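Local coordinates for protein glutathione S-transferase 2 (Onchocerca volvulus, PDB 1TU8) that catalyses the conjugation of glutathione to electrophilic substrates as a pi-class homodimer and appears central to the parasite's detoxification system, at residues Lys4-Ser9 against Ile29-Ala34; Ser9-Ala14 against Ala198-Asn203; Gln44-Gln49 against Asp57-Gln62; Pro51-Gly56 against Arg68-Lys73. All blocks are in the same frame, centred on the assembly; numbering follows the deposited sequence.

Contact 1 (Lys4-Ser9 against Ile29-Ala34). With GTX (S-hexylglutathione), chain E.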
# COMPACT_ATOMS: atom_id res chain seq x y z
N LYS A 4 21.74 4.17 1.94
CA LYS A 4 21.33 5.43 2.55
C LYS A 4 19.81 5.55 2.57
O LYS A 4 19.16 5.44 1.53
CB LYS A 4 21.93 6.64 1.80
CG LYS A 4 21.44 7.99 2.32
CD LYS A 4 22.36 9.15 1.92
CE LYS A 4 22.12 9.60 0.49
NZ LYS A 4 23.09 10.67 0.08
N LEU A 5 19.25 5.78 3.75
CA LEU A 5 17.82 5.99 3.90
C LEU A 5 17.55 7.45 4.17
O LEU A 5 17.88 7.97 5.23
CB LEU A 5 17.26 5.15 5.05
CG LEU A 5 15.74 5.14 5.17
CD1 LEU A 5 15.13 4.43 3.97
CD2 LEU A 5 15.35 4.46 6.47
N THR A 6 16.93 8.11 3.20
CA THR A 6 16.61 9.52 3.30
C THR A 6 15.15 9.69 3.70
O THR A 6 14.25 9.24 3.00
CB THR A 6 16.90 10.18 1.95
OG1 THR A 6 18.31 10.09 1.67
CG2 THR A 6 16.59 11.66 1.99
N TYR A 7 14.95 10.32 4.85
CA TYR A 7 13.61 10.65 5.34
C TYR A 7 13.69 11.87 6.26
O TYR A 7 14.77 12.39 6.53
CB TYR A 7 13.01 9.46 6.08
CG TYR A 7 11.53 9.57 6.40
CD1 TYR A 7 11.08 9.52 7.71
CD2 TYR A 7 10.58 9.72 5.38
CE1 TYR A 7 9.73 9.62 8.01
CE2 TYR A 7 9.21 9.82 5.68
CZ TYR A 7 8.80 9.76 7.00
OH TYR A 7 7.47 9.85 7.33
N PHE A 8 12.54 12.32 6.72
CA PHE A 8 12.46 13.38 7.72
C PHE A 8 12.95 12.88 9.07
O PHE A 8 13.11 11.68 9.28
CB PHE A 8 11.03 13.93 7.78
CG PHE A 8 10.62 14.59 6.50
CD1 PHE A 8 9.82 13.91 5.58
CD2 PHE A 8 11.08 15.86 6.18
CE1 PHE A 8 9.47 14.51 4.38
CE2 PHE A 8 10.74 16.46 4.99
CZ PHE A 8 9.93 15.77 4.08
N SER A 9 13.20 13.81 9.98
CA SER A 9 13.78 13.50 11.29
C SER A 9 12.68 13.13 12.27
O SER A 9 12.50 13.75 13.32
CB SER A 9 14.63 14.69 11.78
OG SER A 9 15.68 14.24 12.62
N ILE A 29 23.40 4.70 6.10
CA ILE A 29 23.41 6.11 6.45
C ILE A 29 21.97 6.48 6.72
O ILE A 29 21.13 6.43 5.83
CB ILE A 29 23.98 6.97 5.29
CG1 ILE A 29 25.42 6.57 4.96
CG2 ILE A 29 23.89 8.45 5.66
CD1 ILE A 29 25.86 7.03 3.58
N ASP A 30 21.67 6.81 7.98
CA ASP A 30 20.36 7.32 8.36
C ASP A 30 20.31 8.83 8.08
O ASP A 30 20.64 9.64 8.94
CB ASP A 30 20.10 7.01 9.84
CG ASP A 30 18.64 7.06 10.19
OD1 ASP A 30 18.32 6.99 11.39
OD2 ASP A 30 17.73 7.16 9.33
N ASP A 31 19.91 9.16 6.86
CA ASP A 31 19.95 10.53 6.32
C ASP A 31 18.66 11.27 6.67
O ASP A 31 17.68 11.24 5.91
CB ASP A 31 20.17 10.45 4.80
CG ASP A 31 20.25 11.82 4.13
OD1 ASP A 31 19.88 11.91 2.93
OD2 ASP A 31 20.69 12.83 4.70
N ARG A 32 18.67 11.90 7.84
CA ARG A 32 17.50 12.55 8.41
C ARG A 32 17.57 14.03 8.06
O ARG A 32 18.42 14.76 8.58
CB ARG A 32 17.48 12.36 9.93
CG ARG A 32 17.64 10.91 10.37
CD ARG A 32 17.92 10.74 11.86
NE ARG A 32 16.68 10.86 12.63
CZ ARG A 32 15.93 9.84 13.04
NH1 ARG A 32 16.26 8.58 12.77
NH2 ARG A 32 14.82 10.08 13.73
N ILE A 33 16.69 14.48 7.17
CA ILE A 33 16.75 15.85 6.67
C ILE A 33 15.81 16.78 7.43
O ILE A 33 14.79 16.34 7.97
CB ILE A 33 16.48 15.92 5.14
CG1 ILE A 33 15.04 15.53 4.79
CG2 ILE A 33 17.49 15.06 4.38
CD1 ILE A 33 14.44 16.39 3.71
N ALA A 34 16.17 18.06 7.47
CA ALA A 34 15.30 19.09 8.03
C ALA A 34 14.18 19.37 7.04
O ALA A 34 14.38 19.29 5.82
CB ALA A 34 16.09 20.37 8.33
N1 GTX E . 3.00 6.21 -0.15
CA1 GTX E . 4.24 6.93 0.11
C1 GTX E . 5.16 6.01 0.87
O11 GTX E . 4.64 5.04 1.57
O12 GTX E . 6.46 6.16 0.85
CB1 GTX E . 3.93 8.19 0.91
CG1 GTX E . 5.13 9.12 1.02
CD1 GTX E . 4.80 10.36 1.82
OE1 GTX E . 3.48 10.65 2.18
N2 GTX E . 5.83 11.15 2.14
CA2 GTX E . 5.72 12.39 2.89
C2 GTX E . 6.46 13.50 2.20
O2 GTX E . 7.65 13.23 1.50
CB2 GTX E . 6.33 12.20 4.27
SG2 GTX E . 5.47 10.91 5.20
C1S GTX E . 4.28 12.05 5.96
C2S GTX E . 4.73 12.58 7.32
C3S GTX E . 5.78 13.68 7.18
C4S GTX E . 5.77 14.68 8.33
C5S GTX E . 6.87 15.72 8.12
C6S GTX E . 6.53 16.70 6.99
N3 GTX E . 5.92 14.71 2.27
CA3 GTX E . 6.69 15.89 1.89
C3 GTX E . 6.12 16.55 0.66
O31 GTX E . 6.64 17.66 0.22
O32 GTX E . 5.11 16.02 0.01
O HOH W 1 16.47 8.75 7.52
O HOH W 2 12.62 16.73 9.32
O HOH W 3 15.53 12.63 14.77
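Leu5 and Asp31 are joined backbone to backbone in the parallel pairing of strands 4-8 and 29-33, the two strands of the first beta-alpha-beta unit of a thioredoxin-like domain. Their axes come within 4.7 Å. The tight part is this ladder: Leu5 N to Ile29 O (2.9 Å), Asp31 N to Leu5 O, Tyr7 N to Asp31 O and Ile33 N to Tyr7 O. Leu5 and Tyr7 point from it to the face covered by helix 15-23, a place suited to large apolar and aromatic groups. On the other face Thr6 and Asp31 run side by side, and OG1 of Thr6 donates to the anti lone pair of Asp31 OD1 at 2.7 Å; the methylene chain of Lys4 crosses Asp31 CB, its NZ remaining 4.5 Å from Asp31 OD1, too far for a salt bridge. Past Tyr7, where Ser9 faces solvent, waters take over from direct bonds: one takes the N-H of Ser9 and donates to Ile33 O, and another links Ser9 OG to Arg32 NH2. Arg32, bent at chi3 (80°), turns back to a salt bridge with Asp30. At the ligand end Tyr7 OH, hydrogen-bonded to Leu13 N, lies 3.1 Å from SG2 of S-hexylglutathione.

Contact 2 (Ser9-Ala14 against Ala198-Asn203). With GTX (S-hexylglutathione), chain E.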
# COMPACT_ATOMS: atom_id res chain seq x y z
N SER A 9 13.20 13.81 9.98
CA SER A 9 13.78 13.50 11.29
C SER A 9 12.68 13.13 12.27
O SER A 9 12.50 13.75 13.32
CB SER A 9 14.63 14.69 11.78
OG SER A 9 15.68 14.24 12.62
N ILE A 10 11.89 12.13 11.87
CA ILE A 10 10.80 11.58 12.67
C ILE A 10 10.77 10.06 12.44
O ILE A 10 11.47 9.55 11.57
CB ILE A 10 9.45 12.20 12.25
CG1 ILE A 10 9.05 11.74 10.84
CG2 ILE A 10 9.50 13.73 12.29
CD1 ILE A 10 7.64 12.14 10.44
N ARG A 11 9.94 9.35 13.19
CA ARG A 11 9.75 7.92 12.95
C ARG A 11 8.93 7.70 11.67
O ARG A 11 9.46 7.19 10.69
CB ARG A 11 9.13 7.25 14.16
CG ARG A 11 10.14 7.15 15.32
CD ARG A 11 9.53 6.98 16.71
NE ARG A 11 8.89 5.67 16.87
CZ ARG A 11 8.59 5.12 18.04
NH1 ARG A 11 8.87 5.74 19.18
NH2 ARG A 11 8.01 3.93 18.08
N GLY A 12 7.66 8.09 11.70
CA GLY A 12 6.81 8.12 10.52
C GLY A 12 6.85 6.83 9.71
O GLY A 12 6.91 5.73 10.26
N LEU A 13 6.86 7.00 8.39
CA LEU A 13 6.84 5.88 7.44
C LEU A 13 8.17 5.14 7.33
O LEU A 13 8.20 4.01 6.83
CB LEU A 13 6.49 6.41 6.04
CG LEU A 13 5.10 6.98 5.80
CD1 LEU A 13 4.98 7.42 4.34
CD2 LEU A 13 4.04 5.96 6.14
N ALA A 14 9.25 5.77 7.75
CA ALA A 14 10.59 5.20 7.61
C ALA A 14 10.95 4.22 8.72
O ALA A 14 11.82 3.36 8.53
CB ALA A 14 11.61 6.30 7.56
N ALA A 198 16.62 10.13 23.14
CA ALA A 198 16.81 11.32 22.29
C ALA A 198 15.49 12.03 21.92
O ALA A 198 15.51 13.03 21.22
CB ALA A 198 17.56 10.93 21.02
N LYS A 199 14.37 11.50 22.39
CA LYS A 199 13.04 12.11 22.20
C LYS A 199 12.71 12.31 20.72
O LYS A 199 12.16 13.33 20.31
CB LYS A 199 12.93 13.46 22.94
CG LYS A 199 13.53 13.48 24.35
CD LYS A 199 13.00 12.34 25.20
CE LYS A 199 12.85 12.74 26.67
NZ LYS A 199 11.48 13.29 26.95
N VAL A 200 13.07 11.33 19.90
CA VAL A 200 12.75 11.38 18.49
C VAL A 200 11.22 11.44 18.40
O VAL A 200 10.54 10.63 19.01
CB VAL A 200 13.32 10.14 17.75
CG1 VAL A 200 12.73 10.01 16.35
CG2 VAL A 200 14.84 10.22 17.68
N PRO A 201 10.68 12.41 17.67
CA PRO A 201 9.22 12.50 17.52
C PRO A 201 8.69 11.41 16.61
O PRO A 201 9.37 11.00 15.67
CB PRO A 201 9.02 13.88 16.88
CG PRO A 201 10.29 14.19 16.21
CD PRO A 201 11.38 13.50 16.96
N VAL A 202 7.47 10.95 16.89
CA VAL A 202 6.82 9.94 16.08
C VAL A 202 6.39 10.56 14.76
O VAL A 202 6.53 9.96 13.70
CB VAL A 202 5.59 9.34 16.82
CG1 VAL A 202 4.85 8.32 15.95
CG2 VAL A 202 6.02 8.70 18.14
N ASN A 203 5.90 11.80 14.84
CA ASN A 203 5.25 12.49 13.74
C ASN A 203 5.85 13.88 13.50
O ASN A 203 6.64 14.38 14.30
CB ASN A 203 3.75 12.59 14.02
CG ASN A 203 3.15 11.24 14.37
OD1 ASN A 203 2.65 11.02 15.49
ND2 ASN A 203 3.22 10.31 13.43
N1 GTX E . 3.00 6.21 -0.15
CA1 GTX E . 4.24 6.93 0.11
C1 GTX E . 5.16 6.01 0.87
O11 GTX E . 4.64 5.04 1.57
O12 GTX E . 6.46 6.16 0.85
CB1 GTX E . 3.93 8.19 0.91
CG1 GTX E . 5.13 9.12 1.02
CD1 GTX E . 4.80 10.36 1.82
OE1 GTX E . 3.48 10.65 2.18
N2 GTX E . 5.83 11.15 2.14
CA2 GTX E . 5.72 12.39 2.89
C2 GTX E . 6.46 13.50 2.20
O2 GTX E . 7.65 13.23 1.50
CB2 GTX E . 6.33 12.20 4.27
SG2 GTX E . 5.47 10.91 5.20
C1S GTX E . 4.28 12.05 5.96
C2S GTX E . 4.73 12.58 7.32
C3S GTX E . 5.78 13.68 7.18
C4S GTX E . 5.77 14.68 8.33
C5S GTX E . 6.87 15.72 8.12
C6S GTX E . 6.53 16.70 6.99
N3 GTX E . 5.92 14.71 2.27
CA3 GTX E . 6.69 15.89 1.89
C3 GTX E . 6.12 16.55 0.66
O31 GTX E . 6.64 17.66 0.22
O32 GTX E . 5.11 16.02 0.01
O HOH W 4 10.62 8.14 19.73
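Arg11 N donates to Pro201 O and Gly12 N to Val202 O, two bonds of 3.0 Å that each lie in the plane of the accepting carbonyl. Consecutive amides of the loop before helix 15-23 thus grip consecutive carbonyls of the C-terminal tail. A water extends the polar layer, accepting from Arg11 NH1 at 3.0 Å and donating to Val200 O. The guanidinium of Arg11 has its main partners beyond the tail: NH2 forms salt bridges with Asp159 and Glu156 of helix 149-164, so a long side chain whose guanidinium has several N-H groups suits a position between loop, tail and helix.

Packing surrounds these bonds. The aliphatic part of Arg11 crosses Val200, its CG 4.0 Å from Val200 CG1, while CG2 of Val202 lies over one face of the guanidinium. Ile10 spreads its two branches: with chi1 at 68°, CG1 sits between the backbone N and carbonyl carbon and sends CD1 to C4S of the S-hexylglutathione tail (3.8 Å). Its other branch, CG2, meets Pro201 CG. Ile10 CG2 also lies 3.6 Å from the main-chain O of Asn203. Gly12 has positive phi and no side chain to collide with Ile10 CD1. Leu13 turns to the ligand, CD1 lying 3.6 Å from SG2.

The chemistry implies a seam in which main-chain bonds tie the tail to the N-terminal domain, and apolar branches from the same loop form part of the wall around the ligand's sulfur and hexyl chain.

Contact 3 (Gln44-Gln49 against Asp57-Gln62). With GTX (S-hexylglutathione), chain E.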
# COMPACT_ATOMS: atom_id res chain seq x y z
N GLN A 44 14.28 15.46 -7.13
CA GLN A 44 15.19 14.32 -7.29
C GLN A 44 14.50 12.97 -7.04
O GLN A 44 15.06 11.92 -7.36
CB GLN A 44 16.38 14.45 -6.35
CG GLN A 44 17.27 15.67 -6.61
CD GLN A 44 18.42 15.75 -5.63
OE1 GLN A 44 18.81 14.75 -5.04
NE2 GLN A 44 18.95 16.95 -5.44
N PHE A 45 13.31 12.99 -6.44
CA PHE A 45 12.58 11.78 -6.08
C PHE A 45 11.41 11.55 -7.03
O PHE A 45 10.75 12.50 -7.44
CB PHE A 45 12.14 11.87 -4.62
CG PHE A 45 13.28 12.12 -3.69
CD1 PHE A 45 13.59 13.41 -3.27
CD2 PHE A 45 14.13 11.09 -3.33
CE1 PHE A 45 14.69 13.65 -2.45
CE2 PHE A 45 15.23 11.32 -2.51
CZ PHE A 45 15.50 12.60 -2.07
N GLN A 46 11.17 10.29 -7.37
CA GLN A 46 10.27 9.92 -8.46
C GLN A 46 8.82 10.39 -8.25
O GLN A 46 8.11 10.67 -9.22
CB GLN A 46 10.32 8.40 -8.70
CG GLN A 46 11.65 7.89 -9.31
CD GLN A 46 12.62 7.30 -8.28
OE1 GLN A 46 13.29 6.30 -8.55
NE2 GLN A 46 12.70 7.92 -7.13
N PHE A 47 8.39 10.49 -7.00
CA PHE A 47 7.05 11.00 -6.67
C PHE A 47 7.10 12.28 -5.82
O PHE A 47 6.08 12.71 -5.26
CB PHE A 47 6.19 9.92 -5.99
CG PHE A 47 5.97 8.71 -6.85
CD1 PHE A 47 6.54 7.48 -6.50
CD2 PHE A 47 5.23 8.79 -8.02
CE1 PHE A 47 6.36 6.37 -7.30
CE2 PHE A 47 5.05 7.68 -8.83
CZ PHE A 47 5.62 6.46 -8.47
N GLY A 48 8.28 12.89 -5.75
CA GLY A 48 8.48 14.11 -4.99
C GLY A 48 8.35 13.93 -3.48
O GLY A 48 8.05 14.89 -2.77
N GLN A 49 8.59 12.72 -3.00
CA GLN A 49 8.35 12.38 -1.60
C GLN A 49 9.37 11.39 -1.05
O GLN A 49 10.09 10.74 -1.80
CB GLN A 49 6.93 11.81 -1.43
CG GLN A 49 5.84 12.86 -1.59
CD GLN A 49 4.52 12.49 -0.93
OE1 GLN A 49 3.93 13.29 -0.21
NE2 GLN A 49 4.06 11.28 -1.19
N ASP A 57 23.52 1.74 -6.52
CA ASP A 57 23.18 2.71 -7.57
C ASP A 57 21.67 2.85 -7.79
O ASP A 57 21.25 3.73 -8.54
CB ASP A 57 23.83 2.28 -8.90
CG ASP A 57 25.24 2.82 -9.09
OD1 ASP A 57 26.26 2.11 -8.74
OD2 ASP A 57 25.42 3.99 -9.61
N GLN A 58 20.87 2.01 -7.13
CA GLN A 58 19.40 2.04 -7.25
C GLN A 58 18.80 3.09 -6.33
O GLN A 58 19.19 3.20 -5.18
CB GLN A 58 18.79 0.69 -6.87
CG GLN A 58 19.34 -0.50 -7.59
CD GLN A 58 18.84 -1.81 -6.99
OE1 GLN A 58 19.64 -2.64 -6.53
NE2 GLN A 58 17.53 -1.99 -6.97
N GLN A 59 17.84 3.86 -6.85
CA GLN A 59 17.08 4.82 -6.06
C GLN A 59 15.64 4.34 -5.95
O GLN A 59 14.92 4.29 -6.95
CB GLN A 59 17.12 6.21 -6.70
CG GLN A 59 16.45 7.27 -5.85
CD GLN A 59 16.28 8.60 -6.55
OE1 GLN A 59 16.44 8.71 -7.77
NE2 GLN A 59 15.93 9.62 -5.78
N ILE A 60 15.23 3.98 -4.74
CA ILE A 60 13.94 3.33 -4.50
C ILE A 60 13.12 4.17 -3.54
O ILE A 60 13.46 4.27 -2.36
CB ILE A 60 14.11 1.91 -3.92
CG1 ILE A 60 15.13 1.09 -4.73
CG2 ILE A 60 12.76 1.18 -3.88
CD1 ILE A 60 15.63 -0.14 -4.02
N VAL A 61 12.03 4.74 -4.04
CA VAL A 61 11.05 5.41 -3.19
C VAL A 61 9.88 4.47 -2.95
O VAL A 61 9.84 3.36 -3.49
CB VAL A 61 10.57 6.76 -3.79
CG1 VAL A 61 11.73 7.78 -3.83
CG2 VAL A 61 9.96 6.58 -5.16
N GLN A 62 8.95 4.93 -2.11
CA GLN A 62 7.74 4.21 -1.69
C GLN A 62 8.08 3.21 -0.58
O GLN A 62 8.68 2.16 -0.83
CB GLN A 62 7.02 3.54 -2.87
CG GLN A 62 6.35 4.50 -3.84
CD GLN A 62 5.10 5.19 -3.28
OE1 GLN A 62 4.57 6.12 -3.89
NE2 GLN A 62 4.65 4.75 -2.12
N1 GTX E . 3.00 6.21 -0.15
CA1 GTX E . 4.24 6.93 0.11
C1 GTX E . 5.16 6.01 0.87
O11 GTX E . 4.64 5.04 1.57
O12 GTX E . 6.46 6.16 0.85
CB1 GTX E . 3.93 8.19 0.91
CG1 GTX E . 5.13 9.12 1.02
CD1 GTX E . 4.80 10.36 1.82
OE1 GTX E . 3.48 10.65 2.18
N2 GTX E . 5.83 11.15 2.14
CA2 GTX E . 5.72 12.39 2.89
C2 GTX E . 6.46 13.50 2.20
O2 GTX E . 7.65 13.23 1.50
CB2 GTX E . 6.33 12.20 4.27
SG2 GTX E . 5.47 10.91 5.20
C1S GTX E . 4.28 12.05 5.96
C2S GTX E . 4.73 12.58 7.32
C3S GTX E . 5.78 13.68 7.18
C4S GTX E . 5.77 14.68 8.33
C5S GTX E . 6.87 15.72 8.12
C6S GTX E . 6.53 16.70 6.99
N3 GTX E . 5.92 14.71 2.27
CA3 GTX E . 6.69 15.89 1.89
C3 GTX E . 6.12 16.55 0.66
O31 GTX E . 6.64 17.66 0.22
O32 GTX E . 5.11 16.02 0.01
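Gln59 NE2 donates to Gln44 O at 2.9 Å, a direct hydrogen bond from edge strand 58-61 to the loop 44-49. The donor stands above the plane of the Gln44 carbonyl, though the acceptor lies close to the amide plane of Gln59. The side chain of Gln59 leaves the strand with CG opposite the backbone N (chi1 -175°) and runs extended, long enough to span the gap. A second polar bond, Gly48 N to Phe45 O at 3.0 Å, closes a type I turn within the loop; Gly48, with positive phi, suits its last position. Phe47 O also accepts a hydrogen bond from Lys127 of the second subunit.

Apolar contacts centre on Val61, a compact branched residue, each of whose methyls meets a different ring. Its CG1 approaches Phe45 CD2 at 4.1 Å, and its CG2 meets Phe47 CD1 at 3.8 Å, while CB of Gln46 packs on Val61 CG2 at 4.0 Å. Gln62 crosses the Phe47 ring at about a right angle, the amide and ring planes 67° apart.

Ligand contacts come from the ends of both segments. Gln49 lies along the middle of S-hexylglutathione, its CB 3.3 Å from O2, and Gln62, right before helix 63-73, meets the gamma-glutamyl end.

Taken together, the packing of Phe45 and Phe47 on Val61 and the Gln59-Gln44 hydrogen bond hold this loop against the sheet, which probably helps to place Gln49 and Gln62 on the same ligand, with Gln62 and Phe47 next to the second subunit.

Contact 4 (Pro51-Gly56 against Arg68-Lys73)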
# COMPACT_ATOMS: atom_id res chain seq x y z
N PRO A 51 9.94 8.31 2.29
CA PRO A 51 11.36 7.92 2.25
C PRO A 51 11.93 7.47 0.89
O PRO A 51 11.19 7.13 -0.03
CB PRO A 51 11.42 6.75 3.24
CG PRO A 51 10.04 6.13 3.16
CD PRO A 51 9.11 7.28 2.94
N CYS A 52 13.26 7.49 0.81
CA CYS A 52 14.02 6.99 -0.33
C CYS A 52 15.14 6.11 0.19
O CYS A 52 15.89 6.53 1.07
CB CYS A 52 14.63 8.13 -1.13
SG CYS A 52 15.45 7.58 -2.64
N LEU A 53 15.26 4.89 -0.34
CA LEU A 53 16.42 4.06 -0.08
C LEU A 53 17.31 4.04 -1.30
O LEU A 53 16.87 3.65 -2.38
CB LEU A 53 15.99 2.63 0.27
CG LEU A 53 17.14 1.67 0.56
CD1 LEU A 53 17.76 1.95 1.93
CD2 LEU A 53 16.71 0.21 0.45
N TYR A 54 18.55 4.50 -1.13
CA TYR A 54 19.57 4.31 -2.13
C TYR A 54 20.24 2.99 -1.78
O TYR A 54 20.87 2.87 -0.74
CB TYR A 54 20.58 5.46 -2.11
CG TYR A 54 19.97 6.82 -2.38
CD1 TYR A 54 19.48 7.61 -1.33
CD2 TYR A 54 19.92 7.33 -3.67
CE1 TYR A 54 18.94 8.88 -1.58
CE2 TYR A 54 19.38 8.59 -3.92
CZ TYR A 54 18.90 9.36 -2.87
OH TYR A 54 18.38 10.60 -3.12
N ASP A 55 20.04 2.00 -2.64
CA ASP A 55 20.66 0.70 -2.52
C ASP A 55 21.70 0.61 -3.64
O ASP A 55 21.38 0.30 -4.78
CB ASP A 55 19.58 -0.37 -2.65
CG ASP A 55 20.12 -1.77 -2.57
OD1 ASP A 55 21.36 -1.96 -2.62
OD2 ASP A 55 19.35 -2.76 -2.45
N GLY A 56 22.96 0.85 -3.29
CA GLY A 56 24.01 0.98 -4.28
C GLY A 56 23.62 2.08 -5.24
O GLY A 56 23.36 3.20 -4.83
N ARG A 68 9.58 -4.30 0.98
CA ARG A 68 9.42 -5.56 0.25
C ARG A 68 10.70 -5.97 -0.50
O ARG A 68 11.03 -7.16 -0.58
CB ARG A 68 8.22 -5.49 -0.70
CG ARG A 68 6.89 -5.68 -0.00
CD ARG A 68 5.70 -5.77 -0.95
NE ARG A 68 5.36 -4.49 -1.56
CZ ARG A 68 4.61 -3.56 -0.98
NH1 ARG A 68 4.07 -3.76 0.23
NH2 ARG A 68 4.36 -2.42 -1.62
N HIS A 69 11.42 -4.99 -1.04
CA HIS A 69 12.71 -5.21 -1.72
C HIS A 69 13.76 -5.73 -0.72
O HIS A 69 14.45 -6.71 -1.00
CB HIS A 69 13.18 -3.95 -2.46
CG HIS A 69 14.65 -3.92 -2.74
ND1 HIS A 69 15.30 -4.95 -3.39
CD2 HIS A 69 15.59 -3.00 -2.44
CE1 HIS A 69 16.59 -4.66 -3.47
NE2 HIS A 69 16.79 -3.49 -2.90
N LEU A 70 13.86 -5.09 0.44
CA LEU A 70 14.78 -5.54 1.48
C LEU A 70 14.44 -6.95 1.96
O LEU A 70 15.31 -7.78 2.15
CB LEU A 70 14.76 -4.58 2.67
CG LEU A 70 15.39 -3.21 2.42
CD1 LEU A 70 15.15 -2.32 3.60
CD2 LEU A 70 16.90 -3.34 2.12
N ALA A 71 13.15 -7.23 2.14
CA ALA A 71 12.70 -8.56 2.53
C ALA A 71 13.15 -9.64 1.52
O ALA A 71 13.58 -10.71 1.92
CB ALA A 71 11.18 -8.57 2.67
N ARG A 72 13.04 -9.36 0.23
CA ARG A 72 13.48 -10.31 -0.79
C ARG A 72 14.98 -10.50 -0.71
O ARG A 72 15.49 -11.62 -0.73
CB ARG A 72 13.13 -9.83 -2.19
CG ARG A 72 11.69 -10.04 -2.57
CD ARG A 72 11.42 -9.76 -4.03
NE ARG A 72 11.64 -8.37 -4.39
CZ ARG A 72 10.74 -7.40 -4.25
NH1 ARG A 72 9.54 -7.64 -3.75
NH2 ARG A 72 11.04 -6.16 -4.63
N LYS A 73 15.69 -9.39 -0.59
CA LYS A 73 17.14 -9.38 -0.68
C LYS A 73 17.80 -10.11 0.50
O LYS A 73 18.84 -10.74 0.33
CB LYS A 73 17.62 -7.93 -0.78
CG LYS A 73 19.08 -7.76 -1.05
CD LYS A 73 19.33 -6.48 -1.82
CE LYS A 73 20.81 -6.19 -1.98
NZ LYS A 73 21.08 -4.80 -1.52
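Asp55 OD2 accepts from two side chains of helix 63-73 at once. His69 NE2 reaches it at 2.7 Å, with an N-H...O angle of 160°; the oxygen lies near the ring plane and is met on its anti lone pair. From the syn side Lys73 NZ closes a salt bridge to Asp55 OD2 at 2.8 Å. The same ammonium adds a weak bond to Asp55 OD1. Two donors on one buried oxygen probably stabilise the charged carboxylate, and aspartate is short enough to present it close to the strand. Beside this polar cluster Leu53 and Leu70 reach tip to tip, their CD2 atoms 3.9 Å apart, and Leu53 CD2 also comes to the edge of the imidazole.

The second shell sets the donors in place. His69 ND1 is hydrogen-bonded to Glu81 of the second subunit, so the ring bridges Asp55 and the dimer partner, a task suited to imidazole with its two nitrogens on different edges. Lys73 NZ has a further partner in Tyr3 OH. One helical turn separates His69 from Lys73, and both extend from the helix with chi1 near anti, reaching the same carboxylate.

Helix 63-73 thus packs on the sheet through inner strand 52-55, which runs between strands 3-8 and 58-61; Ile60 touches His69, and Leu70 also contacts Ile17, Phe20 and Leu21 of helix 15-23.

How the contacts relate
Contacts 1, 3 and 4 all involve strands of one sheet, in the order 29-33, 3-8, 52-55, 58-61. Contact 1 joins contact 4 through probable hydrogen bonds Thr6 N to Cys52 O (2.8 Å) and Lys4 O to Tyr54 N (2.9 Å), and contact 4 joins contact 3 through Ile60 O to Leu53 N (2.8 Å). Contact 2 shares Ser9 with contact 1, their centres about 11 Å apart, and brings in the C-terminal tail; Tyr7 OH to Leu13 N (3.1 Å) links the two beside the ligand's sulfur. Contacts 2 and 3, centred about 20 Å apart, do not touch, yet both, like contact 1, meet S-hexylglutathione. Contacts 3 and 4 both reach the second subunit.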